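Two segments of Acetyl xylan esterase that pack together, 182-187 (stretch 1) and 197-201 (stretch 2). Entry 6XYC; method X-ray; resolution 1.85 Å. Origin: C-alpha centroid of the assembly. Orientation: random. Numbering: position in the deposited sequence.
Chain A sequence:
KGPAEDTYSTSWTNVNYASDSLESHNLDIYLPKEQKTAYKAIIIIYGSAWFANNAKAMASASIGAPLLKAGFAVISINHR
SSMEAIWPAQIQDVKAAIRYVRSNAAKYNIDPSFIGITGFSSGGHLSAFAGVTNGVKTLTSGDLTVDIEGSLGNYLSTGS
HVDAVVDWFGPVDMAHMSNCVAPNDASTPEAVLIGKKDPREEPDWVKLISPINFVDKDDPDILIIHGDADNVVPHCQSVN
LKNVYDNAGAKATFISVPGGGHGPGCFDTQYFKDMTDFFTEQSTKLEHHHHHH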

ATOM      1  N   ALA A 182     -16.171 -12.146  11.683  1.00 24.86           N
ATOM      2  CA  ALA A 182     -17.319 -11.911  10.821  1.00 26.52           C
ATOM      3  C   ALA A 182     -17.144 -10.567  10.136  1.00 23.89           C
ATOM      4  O   ALA A 182     -16.303  -9.761  10.551  1.00 23.87           O
ATOM      5  N   PRO A 183     -17.919 -10.296   9.084  1.00 25.19           N
ATOM      6  CA  PRO A 183     -17.867  -8.974   8.442  1.00 24.24           C
ATOM      7  C   PRO A 183     -18.545  -7.914   9.303  1.00 26.20           C
ATOM      8  O   PRO A 183     -19.414  -8.204  10.131  1.00 24.04           O
ATOM      9  N   ASN A 184     -18.110  -6.666   9.110  1.00 25.80           N
ATOM     10  CA  ASN A 184     -18.692  -5.532   9.802  1.00 24.12           C
ATOM     11  C   ASN A 184     -20.034  -5.156   9.174  1.00 25.88           C
ATOM     12  O   ASN A 184     -20.424  -5.669   8.126  1.00 26.38           O
ATOM     13  N   ASP A 185     -20.743  -4.234   9.829  1.00 27.40           N
ATOM     14  CA  ASP A 185     -22.051  -3.811   9.355  1.00 29.22           C
ATOM     15  C   ASP A 185     -21.899  -2.604   8.423  1.00 28.32           C
ATOM     16  O   ASP A 185     -20.788  -2.188   8.079  1.00 26.19           O
ATOM     17  N   ALA A 186     -23.026  -2.030   7.995  1.00 31.09           N
ATOM     18  CA  ALA A 186     -23.018  -0.985   6.977  1.00 27.90           C
ATOM     19  C   ALA A 186     -22.491   0.346   7.491  1.00 28.24           C
ATOM     20  O   ALA A 186     -22.349   1.288   6.703  1.00 29.12           O
ATOM     21  N   SER A 187     -22.183   0.436   8.774  1.00 29.49           N
ATOM     22  CA  SER A 187     -21.721   1.662   9.405  1.00 28.26           C
ATOM     23  C   SER A 187     -20.235   1.922   9.217  1.00 29.65           C
ATOM     24  O   SER A 187     -19.766   3.012   9.560  1.00 29.81           O
ATOM     25  N   LYS A 197     -22.928  -0.629   1.155  1.00 33.84           N
ATOM     26  CA  LYS A 197     -23.641  -1.880   1.352  1.00 30.36           C
ATOM     27  C   LYS A 197     -23.216  -2.502   2.682  1.00 32.55           C
ATOM     28  O   LYS A 197     -22.166  -2.171   3.230  1.00 28.87           O
ATOM     29  N   ASP A 198     -24.045  -3.410   3.197  1.00 31.21           N
ATOM     30  CA  ASP A 198     -23.735  -4.139   4.422  1.00 31.40           C
ATOM     31  C   ASP A 198     -22.754  -5.257   4.094  1.00 29.97           C
ATOM     32  O   ASP A 198     -23.129  -6.221   3.414  1.00 28.70           O
ATOM     33  N   PRO A 199     -21.497  -5.179   4.545  1.00 27.36           N
ATOM     34  CA  PRO A 199     -20.557  -6.272   4.237  1.00 27.85           C
ATOM     35  C   PRO A 199     -21.088  -7.646   4.617  1.00 27.11           C
ATOM     36  O   PRO A 199     -20.741  -8.642   3.971  1.00 26.06           O
ATOM     37  N   ARG A 200     -21.936  -7.727   5.648  1.00 27.55           N
ATOM     38  CA  ARG A 200     -22.492  -9.008   6.064  1.00 29.13           C
ATOM     39  C   ARG A 200     -23.424  -9.592   5.013  1.00 29.88           C
ATOM     40  O   ARG A 200     -23.716 -10.791   5.059  1.00 29.67           O
ATOM     41  N   GLU A 201     -23.886  -8.781   4.063  1.00 29.71           N
ATOM     42  CA  GLU A 201     -24.765  -9.255   3.004  1.00 31.12           C
ATOM     43  C   GLU A 201     -24.075  -9.339   1.654  1.00 30.47           C
ATOM     44  O   GLU A 201     -24.742  -9.636   0.655  1.00 30.97           O
TER

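Residues 182-187 and 197-201 of the acetyl xylan esterase pack against each other without a single hydrogen bond between them. The two run in roughly antiparallel directions, 147° apart end to end, and bury 321 Å² in total. The contact is made by proline rings, the aliphatic part of an arginine and backbone carbonyls set against carbon atoms.

At the start of stretch 1, A182 points its CB sideways and makes no contact with the second segment. P183 follows with its CA-to-CB bond directed toward stretch 2, its ring in the C-gamma exo pucker. Its CB lies 3.9 Å from CB of P199, which also points toward its partner and has the same pucker; P183 and P199 are the apolar side-chain pair of the contact. CB of P183 also sits 3.8 Å from the backbone O of P199 and 4.1 Å from CG of R200, while the carbonyl O of P183 approaches that same R200 CG at 3.3 Å.

The CA-to-CB bond of N184 points away, with chi1 in the m well at -90°, and its amide ND2 is hydrogen-bonded elsewhere in the structure. The residue contributes through its backbone instead. Its carbonyl O lies 3.2 Å from CD of P199 and 3.4 Å from CG of R200. The same O is 3.4 Å from OD1 of D198, but both atoms are acceptors, so this approach is no hydrogen bond.

The carboxylate of D198 is engaged within its own stretch. Its chi1 is t (-175°), and although its CB points sideways, the end of the side chain comes nearer to stretch 1. OD1 accepts from the backbone N of R200 at 3.0 Å and from R200 NE at 3.1 Å, the latter nearly linear at 176°. OD2 forms a salt bridge with R200 NH2 at 2.9 Å, supplemented by a weak bond from R200 NE to OD2 at 3.2 Å. These bonds tie the arginine, whose chi angles run m, t, m before chi4 at 170°, back to D198 and hold its guanidinium beside the first segment. The backbone turn there is closed by E201 N donating to D198 O at 2.7 Å.

D185 meets this arrangement with its CB sideways, chi1 p (69°), and the end of its side chain leading away. Its CB covers one face of the R200 guanidinium, 3.6 Å from NH2, and its CA lies 3.5 Å from OD1 of D198. Its carbonyl O reaches CD of P199 at 3.3 Å, so CD of P199 lies against the carbonyl O atoms of both N184 and D185.

At A186 the backbones draw close, with its CA 4.1 Å from CA of D198. Its sideways methyl CB lies 4.2 Å from CB of D198, and its CA is 4.0 Å from the carbonyl O of K197, whose CA-to-CB bond points away. The CA-to-CB bond of S187, chi1 p, also points away, and the residue touches nothing in stretch 2.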

ATOM      1  CB  ALA A 182     -18.628 -11.947  11.619  1.00 27.19           C
ATOM      2  CB  PRO A 183     -18.613  -9.177   7.112  1.00 24.08           C
ATOM      3  CG  PRO A 183     -18.800 -10.696   6.963  1.00 26.14           C
ATOM      4  CD  PRO A 183     -18.834 -11.214   8.380  1.00 24.77           C
ATOM      5  CB  ASN A 184     -17.742  -4.334   9.767  1.00 24.64           C
ATOM      6  CG  ASN A 184     -16.790  -4.302  10.944  1.00 24.75           C
ATOM      7  OD1 ASN A 184     -17.177  -4.571  12.083  1.00 26.33           O
ATOM      8  ND2 ASN A 184     -15.539  -3.956  10.679  1.00 26.88           N
ATOM      9  CB  ASP A 185     -22.986  -3.548  10.539  1.00 31.47           C
ATOM     10  CG  ASP A 185     -22.603  -2.321  11.358  1.00 32.18           C
ATOM     11  OD1 ASP A 185     -21.791  -1.493  10.894  1.00 29.21           O
ATOM     12  OD2 ASP A 185     -23.121  -2.181  12.488  1.00 34.46           O
ATOM     13  CB  ALA A 186     -24.432  -0.805   6.416  1.00 32.21           C
ATOM     14  CB  SER A 187     -21.991   1.573  10.912  1.00 28.23           C
ATOM     15  OG  SER A 187     -21.215   0.534  11.479  1.00 35.79           O
ATOM     16  CB  LYS A 197     -23.356  -2.845   0.198  1.00 35.41           C
ATOM     17  CG  LYS A 197     -23.699  -2.299  -1.196  1.00 36.06           C
ATOM     18  CD  LYS A 197     -23.204  -3.244  -2.293  1.00 38.98           C
ATOM     19  CE  LYS A 197     -23.404  -2.673  -3.682  1.00 46.67           C
ATOM     20  NZ  LYS A 197     -22.288  -1.817  -4.126  1.00 43.51           N
ATOM     21  CB  ASP A 198     -25.009  -4.702   5.051  1.00 31.54           C
ATOM     22  CG  ASP A 198     -24.762  -5.372   6.395  1.00 33.73           C
ATOM     23  OD1 ASP A 198     -23.587  -5.552   6.781  1.00 29.54           O
ATOM     24  OD2 ASP A 198     -25.753  -5.723   7.072  1.00 37.87           O
ATOM     25  CB  PRO A 199     -19.305  -5.899   5.048  1.00 27.88           C
ATOM     26  CG  PRO A 199     -19.378  -4.391   5.173  1.00 26.80           C
ATOM     27  CD  PRO A 199     -20.865  -4.112   5.346  1.00 28.52           C
ATOM     28  CB  ARG A 200     -23.235  -8.865   7.388  1.00 30.39           C
ATOM     29  CG  ARG A 200     -22.354  -8.485   8.557  1.00 28.13           C
ATOM     30  CD  ARG A 200     -23.203  -8.117   9.763  1.00 31.48           C
ATOM     31  NE  ARG A 200     -24.106  -7.007   9.472  1.00 34.17           N
ATOM     32  CZ  ARG A 200     -25.086  -6.605  10.279  1.00 40.98           C
ATOM     33  NH1 ARG A 200     -25.293  -7.220  11.436  1.00 39.02           N
ATOM     34  NH2 ARG A 200     -25.855  -5.585   9.929  1.00 37.38           N
ATOM     35  CB  GLU A 201     -25.988  -8.337   2.872  1.00 33.47           C
ATOM     36  CG  GLU A 201     -26.856  -8.255   4.110  1.00 36.38           C
ATOM     37  CD  GLU A 201     -27.804  -7.073   4.081  1.00 46.01           C
ATOM     38  OE1 GLU A 201     -27.974  -6.473   2.997  1.00 46.65           O
ATOM     39  OE2 GLU A 201     -28.376  -6.743   5.140  1.00 53.18           O
TER